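Endoglucanase (Thermotoga maritima, PDB 1VHO) is probably a metal-dependent aminopeptidase of the M42 family, expected to bind two divalent metal ions in each subunit, despite its endoglucanase name. Local coordinates at residues P220-V225 and G295-L300; G178-V183 and V198-Q203; I263-K268 and S328-E333; V68-F73 and G168-N173; I240-G245 and V312-P317. All coordinates share one frame; numbering follows the deposited sequence.

Contact 1. Residues P220-V225 and G295-L300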
# COMPACT_ATOMS: atom_id res chain seq x y z
N PRO A 220 -5.32 16.57 -13.50
CA PRO A 220 -3.88 16.58 -13.63
C PRO A 220 -3.45 16.44 -15.09
O PRO A 220 -4.08 15.71 -15.86
CB PRO A 220 -3.41 15.36 -12.85
CG PRO A 220 -4.61 14.57 -12.47
CD PRO A 220 -5.83 15.36 -12.86
N ASP A 221 -2.33 17.04 -15.41
CA ASP A 221 -1.73 16.95 -16.73
C ASP A 221 -0.98 15.64 -16.90
O ASP A 221 -0.73 15.18 -18.01
CB ASP A 221 -0.74 18.13 -16.88
CG ASP A 221 -1.54 19.42 -16.77
OD1 ASP A 221 -2.52 19.56 -17.55
OD2 ASP A 221 -1.25 20.22 -15.88
N ALA A 222 -0.54 15.03 -15.76
CA ALA A 222 0.18 13.76 -15.84
C ALA A 222 0.01 13.02 -14.49
O ALA A 222 -0.15 13.69 -13.47
CB ALA A 222 1.63 13.88 -16.20
N ALA A 223 -0.13 11.70 -14.57
CA ALA A 223 -0.32 10.97 -13.30
C ALA A 223 0.63 9.78 -13.24
O ALA A 223 0.85 9.13 -14.26
CB ALA A 223 -1.75 10.45 -13.24
N ILE A 224 1.16 9.53 -12.05
CA ILE A 224 2.04 8.36 -11.89
C ILE A 224 1.39 7.51 -10.78
O ILE A 224 1.23 7.99 -9.67
CB ILE A 224 3.48 8.74 -11.58
CG1 ILE A 224 4.01 9.78 -12.63
CG2 ILE A 224 4.36 7.48 -11.58
CD1 ILE A 224 5.54 9.99 -12.46
N VAL A 225 0.99 6.30 -11.12
CA VAL A 225 0.33 5.40 -10.17
C VAL A 225 1.37 4.45 -9.61
O VAL A 225 2.12 3.86 -10.37
CB VAL A 225 -0.80 4.59 -10.84
CG1 VAL A 225 -1.34 3.49 -9.95
CG2 VAL A 225 -1.92 5.52 -11.29
N GLY A 295 -8.56 11.30 -20.24
CA GLY A 295 -7.38 11.73 -20.97
C GLY A 295 -6.15 12.04 -20.16
O GLY A 295 -5.24 12.75 -20.65
N VAL A 296 -6.03 11.55 -18.92
CA VAL A 296 -4.81 11.87 -18.15
C VAL A 296 -3.64 11.01 -18.62
O VAL A 296 -3.77 9.78 -18.55
CB VAL A 296 -5.06 11.64 -16.64
CG1 VAL A 296 -3.78 11.88 -15.84
CG2 VAL A 296 -6.16 12.55 -16.14
N ARG A 297 -2.55 11.60 -19.07
CA ARG A 297 -1.40 10.78 -19.49
C ARG A 297 -0.89 10.06 -18.22
O ARG A 297 -0.55 10.78 -17.28
CB ARG A 297 -0.32 11.63 -20.12
CG ARG A 297 -0.87 12.38 -21.37
CD ARG A 297 0.26 13.14 -22.06
NE ARG A 297 0.43 14.47 -21.52
CZ ARG A 297 1.22 14.82 -20.52
NH1 ARG A 297 1.96 13.90 -19.92
NH2 ARG A 297 1.25 16.09 -20.12
N THR A 298 -0.83 8.74 -18.26
CA THR A 298 -0.45 7.99 -17.07
C THR A 298 0.71 7.03 -17.21
O THR A 298 1.01 6.45 -18.26
CB THR A 298 -1.69 7.21 -16.55
OG1 THR A 298 -2.84 8.07 -16.43
CG2 THR A 298 -1.45 6.67 -15.13
N SER A 299 1.45 6.90 -16.11
CA SER A 299 2.57 6.00 -16.01
C SER A 299 2.36 5.09 -14.78
O SER A 299 1.83 5.58 -13.78
CB SER A 299 3.89 6.77 -15.85
OG SER A 299 4.94 5.83 -15.54
N LEU A 300 2.75 3.83 -14.86
CA LEU A 300 2.68 2.90 -13.75
C LEU A 300 4.12 2.56 -13.35
O LEU A 300 4.94 2.21 -14.19
CB LEU A 300 1.99 1.59 -14.12
CG LEU A 300 1.97 0.51 -12.99
CD1 LEU A 300 0.90 0.95 -11.99
CD2 LEU A 300 1.63 -0.81 -13.64
O HOH W 1 -2.58 14.30 -19.61

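Contact 2. Residues G178-V183 and V198-Q203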
# COMPACT_ATOMS: atom_id res chain seq x y z
N GLY A 178 5.24 4.97 1.55
CA GLY A 178 6.59 5.38 1.96
C GLY A 178 7.26 6.17 0.79
O GLY A 178 7.87 7.21 1.01
N VAL A 179 7.13 5.67 -0.43
CA VAL A 179 7.72 6.39 -1.59
C VAL A 179 7.14 7.81 -1.66
O VAL A 179 7.85 8.82 -1.76
CB VAL A 179 7.34 5.71 -2.93
CG1 VAL A 179 7.76 6.65 -4.12
CG2 VAL A 179 7.95 4.35 -3.09
N LEU A 180 5.80 7.92 -1.53
CA LEU A 180 5.18 9.25 -1.67
C LEU A 180 5.54 10.18 -0.53
O LEU A 180 5.67 11.41 -0.76
CB LEU A 180 3.68 9.10 -1.92
CG LEU A 180 3.34 8.29 -3.20
CD1 LEU A 180 1.85 8.44 -3.49
CD2 LEU A 180 4.15 8.84 -4.40
N VAL A 181 5.71 9.61 0.67
CA VAL A 181 6.13 10.48 1.81
C VAL A 181 7.54 11.01 1.51
O VAL A 181 7.80 12.24 1.68
CB VAL A 181 6.14 9.67 3.12
CG1 VAL A 181 6.88 10.45 4.23
CG2 VAL A 181 4.69 9.42 3.56
N LYS A 182 8.42 10.13 1.03
CA LYS A 182 9.81 10.54 0.71
C LYS A 182 9.83 11.54 -0.45
O LYS A 182 10.68 12.45 -0.48
CB LYS A 182 10.69 9.33 0.44
CG LYS A 182 10.95 8.44 1.67
CD LYS A 182 11.71 9.16 2.79
CE LYS A 182 13.18 9.33 2.47
NZ LYS A 182 13.93 9.94 3.59
N VAL A 183 8.96 11.38 -1.44
CA VAL A 183 8.95 12.39 -2.54
C VAL A 183 8.73 13.80 -1.96
O VAL A 183 9.38 14.77 -2.34
CB VAL A 183 7.79 12.11 -3.51
CG1 VAL A 183 7.60 13.24 -4.53
CG2 VAL A 183 8.03 10.81 -4.26
N VAL A 198 -0.23 14.61 -4.07
CA VAL A 198 0.13 13.24 -3.65
C VAL A 198 -1.08 12.62 -3.01
O VAL A 198 -1.54 13.10 -1.95
CB VAL A 198 1.37 13.31 -2.77
CG1 VAL A 198 1.81 11.94 -2.37
CG2 VAL A 198 2.53 14.01 -3.52
N VAL A 199 -1.56 11.51 -3.57
CA VAL A 199 -2.82 10.94 -3.11
C VAL A 199 -2.70 9.56 -2.47
O VAL A 199 -2.17 8.62 -3.07
CB VAL A 199 -3.74 10.83 -4.34
CG1 VAL A 199 -5.12 10.28 -3.97
CG2 VAL A 199 -3.85 12.17 -5.09
N PHE A 200 -3.16 9.48 -1.24
CA PHE A 200 -3.18 8.26 -0.43
C PHE A 200 -4.65 7.82 -0.35
O PHE A 200 -5.45 8.31 0.47
CB PHE A 200 -2.58 8.54 0.96
CG PHE A 200 -1.18 9.11 0.93
CD1 PHE A 200 -0.99 10.49 0.88
CD2 PHE A 200 -0.07 8.28 0.94
CE1 PHE A 200 0.31 11.02 0.87
CE2 PHE A 200 1.22 8.79 0.89
CZ PHE A 200 1.40 10.19 0.86
N SER A 201 -5.04 6.90 -1.20
CA SER A 201 -6.39 6.43 -1.35
C SER A 201 -6.83 5.28 -0.46
O SER A 201 -6.17 4.25 -0.41
CB SER A 201 -6.56 5.93 -2.82
OG SER A 201 -7.94 5.78 -3.13
N VAL A 202 -8.03 5.47 0.12
CA VAL A 202 -8.58 4.39 0.95
C VAL A 202 -9.43 3.48 0.09
O VAL A 202 -9.76 3.77 -1.07
CB VAL A 202 -9.38 4.93 2.14
CG1 VAL A 202 -8.48 5.76 3.03
CG2 VAL A 202 -10.56 5.78 1.61
N GLN A 203 -9.85 2.34 0.63
CA GLN A 203 -10.59 1.36 -0.13
C GLN A 203 -11.93 1.82 -0.70
O GLN A 203 -12.25 1.43 -1.83
CB GLN A 203 -10.86 0.12 0.74
CG GLN A 203 -11.10 -1.13 -0.11
CD GLN A 203 -12.55 -1.55 -0.05
OE1 GLN A 203 -13.31 -0.95 0.70
NE2 GLN A 203 -12.90 -2.57 -0.82

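Contact 3. Residues I263-K268 and S328-E333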
# COMPACT_ATOMS: atom_id res chain seq x y z
N ILE A 263 11.97 8.00 -18.18
CA ILE A 263 13.21 7.22 -18.37
C ILE A 263 14.39 8.12 -18.66
O ILE A 263 15.50 7.90 -18.13
CB ILE A 263 12.96 6.23 -19.54
CG1 ILE A 263 12.02 5.10 -19.06
CG2 ILE A 263 14.26 5.67 -20.12
CD1 ILE A 263 11.61 4.17 -20.20
N GLU A 264 14.21 9.17 -19.45
CA GLU A 264 15.34 10.07 -19.74
C GLU A 264 15.79 10.81 -18.49
O GLU A 264 17.00 11.08 -18.34
CB GLU A 264 15.02 11.09 -20.83
CG GLU A 264 14.58 10.50 -22.17
CD GLU A 264 15.62 9.60 -22.82
OE1 GLU A 264 16.82 9.65 -22.47
OE2 GLU A 264 15.23 8.81 -23.73
N ILE A 265 14.85 11.13 -17.61
CA ILE A 265 15.25 11.83 -16.35
C ILE A 265 16.03 10.86 -15.50
O ILE A 265 17.06 11.14 -14.91
CB ILE A 265 13.99 12.34 -15.63
CG1 ILE A 265 13.48 13.56 -16.41
CG2 ILE A 265 14.32 12.76 -14.17
CD1 ILE A 265 12.07 13.97 -16.16
N ALA A 266 15.54 9.58 -15.45
CA ALA A 266 16.29 8.60 -14.64
C ALA A 266 17.71 8.44 -15.16
O ALA A 266 18.69 8.27 -14.42
CB ALA A 266 15.56 7.25 -14.64
N LYS A 267 17.80 8.40 -16.50
CA LYS A 267 19.14 8.22 -17.12
C LYS A 267 20.07 9.38 -16.76
O LYS A 267 21.22 9.19 -16.31
CB LYS A 267 18.92 8.17 -18.64
CG LYS A 267 20.20 7.80 -19.38
CD LYS A 267 20.07 8.10 -20.88
CE LYS A 267 21.43 7.73 -21.52
NZ LYS A 267 21.33 7.79 -23.00
N LYS A 268 19.57 10.59 -16.87
CA LYS A 268 20.41 11.78 -16.56
C LYS A 268 20.82 11.80 -15.10
O LYS A 268 21.93 12.19 -14.76
CB LYS A 268 19.66 13.06 -16.92
CG LYS A 268 20.31 14.35 -16.39
CD LYS A 268 19.50 15.57 -16.83
CE LYS A 268 20.07 16.83 -16.19
NZ LYS A 268 19.07 17.94 -16.06
N SER A 328 10.64 13.02 -7.51
CA SER A 328 10.94 14.43 -7.18
C SER A 328 11.61 15.06 -8.42
O SER A 328 11.29 16.21 -8.76
CB SER A 328 11.78 14.58 -5.94
OG SER A 328 13.15 14.12 -6.05
N LEU A 329 12.50 14.38 -9.11
CA LEU A 329 13.16 14.89 -10.32
C LEU A 329 12.19 15.08 -11.46
O LEU A 329 12.32 16.01 -12.27
CB LEU A 329 14.36 14.02 -10.70
CG LEU A 329 15.50 14.10 -9.68
CD1 LEU A 329 16.49 12.94 -9.82
CD2 LEU A 329 16.23 15.43 -9.82
N VAL A 330 11.14 14.24 -11.54
CA VAL A 330 10.12 14.40 -12.58
C VAL A 330 9.42 15.72 -12.34
O VAL A 330 9.19 16.53 -13.25
CB VAL A 330 9.11 13.23 -12.59
CG1 VAL A 330 7.89 13.51 -13.44
CG2 VAL A 330 9.81 11.96 -13.12
N ALA A 331 9.10 16.03 -11.06
CA ALA A 331 8.46 17.30 -10.76
C ALA A 331 9.37 18.47 -11.09
O ALA A 331 8.86 19.59 -11.30
CB ALA A 331 8.02 17.36 -9.28
N VAL A 332 10.67 18.30 -11.12
CA VAL A 332 11.60 19.39 -11.44
C VAL A 332 11.89 19.54 -12.93
O VAL A 332 11.80 20.65 -13.49
CB VAL A 332 12.93 19.17 -10.72
CG1 VAL A 332 13.97 20.26 -11.09
CG2 VAL A 332 12.76 19.16 -9.20
N GLU A 333 12.09 18.42 -13.64
CA GLU A 333 12.47 18.46 -15.04
C GLU A 333 11.47 18.06 -16.09
O GLU A 333 11.80 18.22 -17.28
CB GLU A 333 13.68 17.48 -15.20
CG GLU A 333 14.85 18.01 -14.35
CD GLU A 333 16.08 17.14 -14.49
OE1 GLU A 333 16.03 16.15 -15.25
OE2 GLU A 333 17.10 17.40 -13.82

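Contact 4. Residues V68-F73 and G168-N173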
# COMPACT_ATOMS: atom_id res chain seq x y z
N VAL A 68 -3.72 2.60 0.45
CA VAL A 68 -3.23 2.62 1.84
C VAL A 68 -3.68 1.43 2.68
O VAL A 68 -3.08 1.23 3.75
CB VAL A 68 -3.63 3.88 2.63
CG1 VAL A 68 -3.23 5.19 1.94
CG2 VAL A 68 -5.13 3.92 2.89
N ASP A 69 -4.73 0.71 2.25
CA ASP A 69 -5.25 -0.36 3.08
C ASP A 69 -4.46 -1.63 3.12
O ASP A 69 -3.41 -1.85 2.47
CB ASP A 69 -6.74 -0.65 2.69
CG ASP A 69 -6.89 -1.37 1.36
OD1 ASP A 69 -5.93 -1.38 0.56
OD2 ASP A 69 -7.96 -1.93 1.02
N GLU A 70 -4.95 -2.56 3.94
CA GLU A 70 -4.38 -3.89 4.08
C GLU A 70 -5.53 -4.88 4.27
O GLU A 70 -6.66 -4.48 4.58
CB GLU A 70 -3.44 -4.03 5.30
CG GLU A 70 -4.20 -3.79 6.65
CD GLU A 70 -3.15 -3.56 7.75
OE1 GLU A 70 -2.63 -4.55 8.32
OE2 GLU A 70 -2.80 -2.40 8.03
N ILE A 71 -5.22 -6.15 4.19
CA ILE A 71 -6.28 -7.14 4.37
C ILE A 71 -6.71 -7.17 5.83
O ILE A 71 -6.00 -6.84 6.80
CB ILE A 71 -5.85 -8.53 3.90
CG1 ILE A 71 -4.76 -9.10 4.78
CG2 ILE A 71 -5.39 -8.47 2.43
CD1 ILE A 71 -5.23 -10.38 5.48
N GLY A 72 -7.98 -7.55 5.97
CA GLY A 72 -8.56 -7.64 7.30
C GLY A 72 -9.70 -8.69 7.25
O GLY A 72 -10.08 -9.16 6.15
N PHE A 73 -10.16 -9.03 8.42
CA PHE A 73 -11.25 -10.00 8.58
C PHE A 73 -12.24 -9.45 9.60
O PHE A 73 -11.89 -8.66 10.49
CB PHE A 73 -10.73 -11.34 9.18
CG PHE A 73 -9.61 -11.98 8.42
CD1 PHE A 73 -9.84 -12.87 7.40
CD2 PHE A 73 -8.29 -11.67 8.75
CE1 PHE A 73 -8.79 -13.45 6.69
CE2 PHE A 73 -7.24 -12.23 8.02
CZ PHE A 73 -7.48 -13.14 7.01
N GLY A 168 7.64 -7.21 6.45
CA GLY A 168 6.49 -6.88 7.31
C GLY A 168 5.20 -6.96 6.49
O GLY A 168 5.21 -7.29 5.30
N LYS A 169 4.09 -6.91 7.23
CA LYS A 169 2.79 -7.03 6.57
C LYS A 169 2.49 -5.77 5.75
O LYS A 169 2.98 -4.68 6.09
CB LYS A 169 1.63 -7.23 7.57
CG LYS A 169 1.53 -6.03 8.60
CD LYS A 169 0.27 -6.29 9.44
CE LYS A 169 0.05 -5.21 10.52
NZ LYS A 169 -0.47 -3.93 10.00
N ALA A 170 1.54 -5.93 4.84
CA ALA A 170 1.01 -4.78 4.08
C ALA A 170 1.97 -3.90 3.33
O ALA A 170 1.54 -2.82 2.84
CB ALA A 170 0.20 -3.87 5.04
N LEU A 171 3.18 -4.38 3.03
CA LEU A 171 4.08 -3.54 2.22
C LEU A 171 3.61 -3.39 0.81
O LEU A 171 3.98 -2.44 0.10
CB LEU A 171 5.53 -4.06 2.35
CG LEU A 171 6.14 -3.90 3.73
CD1 LEU A 171 7.38 -4.79 3.91
CD2 LEU A 171 6.54 -2.45 4.02
N ASP A 172 2.74 -4.30 0.27
CA ASP A 172 2.24 -4.16 -1.07
C ASP A 172 1.55 -2.81 -1.27
O ASP A 172 1.39 -2.40 -2.42
CB ASP A 172 1.38 -5.35 -1.51
CG ASP A 172 0.27 -5.63 -0.49
OD1 ASP A 172 -0.57 -4.75 -0.27
OD2 ASP A 172 0.29 -6.70 0.14
N ASN A 173 1.06 -2.16 -0.20
CA ASN A 173 0.54 -0.81 -0.34
C ASN A 173 1.42 0.18 0.46
O ASN A 173 1.70 1.31 0.05
CB ASN A 173 -0.90 -0.69 0.21
CG ASN A 173 -1.90 -1.30 -0.76
OD1 ASN A 173 -1.61 -1.35 -1.97
ND2 ASN A 173 -3.11 -1.62 -0.30
O HOH W 2 -1.64 -4.09 2.09

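Contact 5. Residues I240-G245 and V312-P317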
# COMPACT_ATOMS: atom_id res chain seq x y z
N ILE A 240 12.83 -9.65 -12.28
CA ILE A 240 12.88 -8.55 -11.30
C ILE A 240 13.61 -8.96 -10.05
O ILE A 240 13.40 -10.05 -9.49
CB ILE A 240 11.45 -8.07 -10.96
CG1 ILE A 240 10.74 -7.56 -12.23
CG2 ILE A 240 11.49 -7.00 -9.87
CD1 ILE A 240 11.41 -6.40 -12.91
N GLU A 241 14.46 -8.07 -9.51
CA GLU A 241 15.19 -8.32 -8.30
C GLU A 241 15.07 -7.12 -7.32
O GLU A 241 15.02 -5.98 -7.78
CB GLU A 241 16.71 -8.47 -8.55
CG GLU A 241 17.11 -9.58 -9.51
CD GLU A 241 18.62 -9.67 -9.62
OE1 GLU A 241 19.33 -9.71 -8.59
OE2 GLU A 241 19.15 -9.66 -10.76
N LEU A 242 15.03 -7.45 -6.03
CA LEU A 242 15.00 -6.35 -5.04
C LEU A 242 16.35 -5.62 -5.16
O LEU A 242 17.37 -6.30 -5.28
CB LEU A 242 14.98 -6.94 -3.62
CG LEU A 242 13.75 -7.79 -3.26
CD1 LEU A 242 13.59 -7.92 -1.73
CD2 LEU A 242 12.49 -7.18 -3.83
N GLY A 243 16.37 -4.30 -5.03
CA GLY A 243 17.62 -3.58 -5.10
C GLY A 243 18.07 -3.16 -6.49
O GLY A 243 19.04 -2.37 -6.55
N LYS A 244 17.42 -3.61 -7.56
CA LYS A 244 17.84 -3.18 -8.90
C LYS A 244 17.01 -2.00 -9.39
O LYS A 244 17.07 -1.65 -10.59
CB LYS A 244 17.82 -4.29 -9.95
CG LYS A 244 18.76 -5.43 -9.71
CD LYS A 244 20.21 -5.13 -9.92
CE LYS A 244 21.02 -6.44 -10.05
NZ LYS A 244 20.29 -7.42 -10.93
N GLY A 245 16.19 -1.39 -8.50
CA GLY A 245 15.42 -0.21 -8.88
C GLY A 245 13.94 -0.39 -9.11
O GLY A 245 13.38 -1.50 -9.24
N VAL A 312 5.05 -11.66 5.72
CA VAL A 312 6.46 -11.30 5.60
C VAL A 312 6.88 -10.83 4.21
O VAL A 312 7.92 -11.24 3.65
CB VAL A 312 7.39 -12.42 6.11
CG1 VAL A 312 7.26 -12.55 7.62
CG2 VAL A 312 7.06 -13.73 5.41
N GLU A 313 6.08 -9.89 3.64
CA GLU A 313 6.49 -9.31 2.36
C GLU A 313 7.87 -8.68 2.58
O GLU A 313 8.08 -8.15 3.66
CB GLU A 313 5.51 -8.21 1.90
CG GLU A 313 4.15 -8.92 1.57
CD GLU A 313 3.09 -7.91 1.17
OE1 GLU A 313 3.14 -6.77 1.62
OE2 GLU A 313 2.16 -8.31 0.41
N MSE A 314 8.67 -8.58 1.54
CA MSE A 314 10.01 -8.00 1.71
C MSE A 314 10.31 -6.98 0.64
O MSE A 314 10.00 -7.22 -0.54
CB MSE A 314 11.03 -9.17 1.57
CG MSE A 314 12.48 -8.63 1.66
SE MSE A 314 13.72 -10.08 1.33
CE MSE A 314 13.55 -11.05 2.97
N VAL A 315 10.77 -5.80 1.03
CA VAL A 315 11.12 -4.77 0.05
C VAL A 315 12.54 -4.26 0.40
O VAL A 315 13.02 -4.43 1.54
CB VAL A 315 10.19 -3.55 0.06
CG1 VAL A 315 8.76 -3.97 -0.37
CG2 VAL A 315 10.16 -2.90 1.44
N ASP A 316 13.17 -3.64 -0.61
CA ASP A 316 14.48 -3.03 -0.39
C ASP A 316 14.27 -1.54 -0.23
O ASP A 316 13.83 -0.86 -1.18
CB ASP A 316 15.34 -3.30 -1.67
CG ASP A 316 16.79 -2.93 -1.42
OD1 ASP A 316 17.02 -1.86 -0.82
OD2 ASP A 316 17.69 -3.73 -1.76
N PRO A 317 14.58 -0.91 0.90
CA PRO A 317 14.40 0.50 1.11
C PRO A 317 15.12 1.36 0.10
O PRO A 317 14.67 2.49 -0.16
CB PRO A 317 14.86 0.78 2.54
CG PRO A 317 15.00 -0.55 3.18
CD PRO A 317 15.14 -1.61 2.10

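Contact 1. Residues P220-V225 and G295-L300
A223 and T298 pair in the middle of two neighbouring parallel strands, 222-225 and 297-300, whose axes run 4.7 Å apart at 20°. Three backbone hydrogen bonds join them. A223 N donates to R297 O over 2.9 Å, S299 N to A223 O, and V225 N to S299 O.

On one face of the sheet the contact is apolar. CB of A223 meets CG1 of V296 at 3.6 Å. V296 puts CG1 anti to its backbone N (chi1 177°), and both its methyls also lie by the carbonyl O of P220. CG2 of V225 touches CG2 of T298, while CG1 of V225 touches CD1 of L300 at 4.0 Å. The hydroxyl of T298 turns back to the residue two before it, where OG1 donates to V296 O over 2.9 Å.

The two strands are inner neighbours in the mixed eight-stranded sheet of the M42 catalytic fold. Strand 61-67 borders 222-229 on its other edge, and F65 covers A223. Helix 289-293 lies over the same face, with L291 against V225, V296 and T298.

The opposite face carries A222, I224, R297 and S299, with helix 256-268 packed on it. The chain of R297 is bent at chi3. One face of its guanidinium is met by D221 O, 3.0 Å above the plane and offset toward the rim; NH2 is close to this oxygen but poorly angled for a hydrogen bond. CB of A222 is 3.7 Å from NH1. A water donates to D221 O and to G295 O and accepts from R297 N, so it bridges the two segments near R297. D221 OD2 turns to K61 N.

Contact 2. Residues G178-V183 and V198-Q203
The ring of F200 meets L180 and V181 obliquely. CB of L180 lies 3.7 Å from CE2 and 3.8 Å from CZ. CG2 of V181 reaches CZ at a longer 4.3 Å. In F200, CG is anti to the carbonyl carbon (chi1 -56°), and the far rim of the ring, CE2 and CZ, does the touching.

L180 carries most of the contact from the helix side. Its CB is also close to CG1 of V198, at 3.4 Å, a little tighter than usual van der Waals contact. The side chains of L180 and V198 slide past each other in opposite directions. CD1 of L180 follows CG1 of V198 at 3.7 Å and ends 4.0 Å from V199 O. L180 therefore fits beside both V198 and F200, and one methyl reaches the backbone of the residue between them. The contact is purely apolar and buried.

The helix and strand segments run nearly antiparallel, at 154°, with their axes 9.4 Å apart. This is ordinary helix-on-sheet packing in an alpha/beta core. V199 points away from the helix, to the other face of the sheet.

Strand 195-201 lies between strands 50-54 and 61-67 in the mixed sheet. L180 also touches F64 and A66 of strand 61-67, so helix 171-187 spans two adjacent strands. Behind V179 and V183 lies helix 317-333, with L323 and A324 among the residues met. Helix 7-16 covers V181 through L10.

Contact 3. Residues I263-K268 and S328-E333
I265 and E333 meet between two helices of the alpha/beta catalytic fold, helix 256-268 and helix 317-333, near their C-terminal ends. The segments cross at 107° with axes 9.9 Å apart. The CA atoms nearest each other across them are those of I265 and V330.

The apolar part centres on I265, which points toward the other helix. Its chi1 of -74° puts CG2 anti to the backbone N, and CG2 meets CB of L329 at 3.7 Å. CD1 lies 4.1 Å from CA of V330 and 4.0 Å from CB of E333. I265 and E333 slide past each other in opposite directions. The aliphatic part of the glutamate adds to the packing, since its CB lies against both CD1 and CG1 of I265. L326, one turn earlier in helix 317-333, also touches I265. V330 touches L62 of strand 61-67.

The polar part is a salt bridge at the more exposed margin. K268 is extended beyond CG and its NZ donates to E333 OE2. H269 NE2, just past the first helix, bonds to the same oxygen. OE2 is therefore gripped by two donors, an arrangement that would favour the charged carboxylate. An alanine at E333 would probably leave K268 and H269 without this shared acceptor and open a gap beside CG1 of I265.

E333 OE1 also lies 3.8 Å from I265 CG1. K268 NZ meets E333 OE2 from above the carboxylate plane, 62° out of it and 3.0 Å away.

Contact 4. Residues V68-F73 and G168-N173
N173 and D69 are joined by a hydrogen bond from N173 ND2 to D69 O, at 2.8 Å and 166°. The acceptor lies close to the amide plane of N173, but the donor stands above the plane of the carbonyl. D69 OD1 is also near, its carboxylate and the N173 amide being only 15° apart in tilt. The angle there is poor for a bond.

The second link is a salt bridge. K169 NZ donates to E70 OE1 over 2.8 Å, on the syn side, facing the other oxygen. K169 runs straight beyond CB to CE and then bends at chi4 (76°), which turns NZ to the carboxylate. Beside this pair, CB of E70 rests on CB of A170 at 3.7 Å. A170 is the N-cap residue of helix 171-187.

Further out, each group has more partners. R174 bridges to E70 OE2, and D18 to K169 NZ. D69 OD2 bonds to S21, and N173 OD1 accepts from R281 NH1. A water donates to D69 O and to D172 OD1, at 2.7 Å from the latter. R281 also pairs with D172 OD1.

D172 is the predicted bridging ligand of both zinc ions, and H67, a predicted ligand of the first, directly precedes V68. The N173 bond and the water thus tie the loop after H67 to the helix start bearing D172, which is consistent with a second-shell role in positioning the two predicted ligands.

Contact 5. Residues I240-G245 and V312-P317
L242 and G243 bring a type II beta turn, E241 to K244, against strand 313-315 and the start of the helix that follows. That strand edges a small three-stranded antiparallel sheet, next to strand 165-168.

E241 opens the turn. L242 comes next and carries the apolar contact. It points toward the strand, with CG anti to its carbonyl carbon (chi1 -63°). CD1 lies 3.6 Å from CG of M314, a selenomethionine, and 3.7 Å from its SE atom. The two side chains cross at about a right angle. CB of L242 lies 4.1 Å from CB of D316. K165 and P304 also border L242.

G243 follows with positive phi (88°). A side chain at this point would clash with D316 OD2. The backbone N of G243 donates to D319 OD2. K244 closes the turn, and the turn's own backbone bond, from K244 N to E241 O, is weak. G245 N is bonded to D319 OD1, so D319 of the next helix holds both the turn and the residue after it.

D316 is the N-cap of helix 317-333, and its OD2 pairs with R318. An alanine at D316 would probably leave the first turn of that helix without its side-chain cap and R318 without its mate. The carboxylate comes close to the glycine, D316 OD2 being 3.3 Å from G243 CA.

Overall arrangement
Contacts 1 and 2 both belong to the mixed sheet, with centres about 15 Å apart. Contact 2 covers it with helix 171-187, whose first turn is part of contact 4. Contacts 2 and 4 also touch directly, where F200 CB meets V68 CG1 at 3.6 Å. Contact 4 holds D172, a predicted ligand of both zinc ions, and touches contact 5 as well: E313 OE1 lies 2.8 Å from D172 N. In contact 1 the side chain of L300 is about 4 Å from that of D227, another predicted zinc ligand. Contact 3 is remote from the metal site, about 30 Å from contact 4 between centres. Helix 317-333 begins at contact 5 and ends at contact 3.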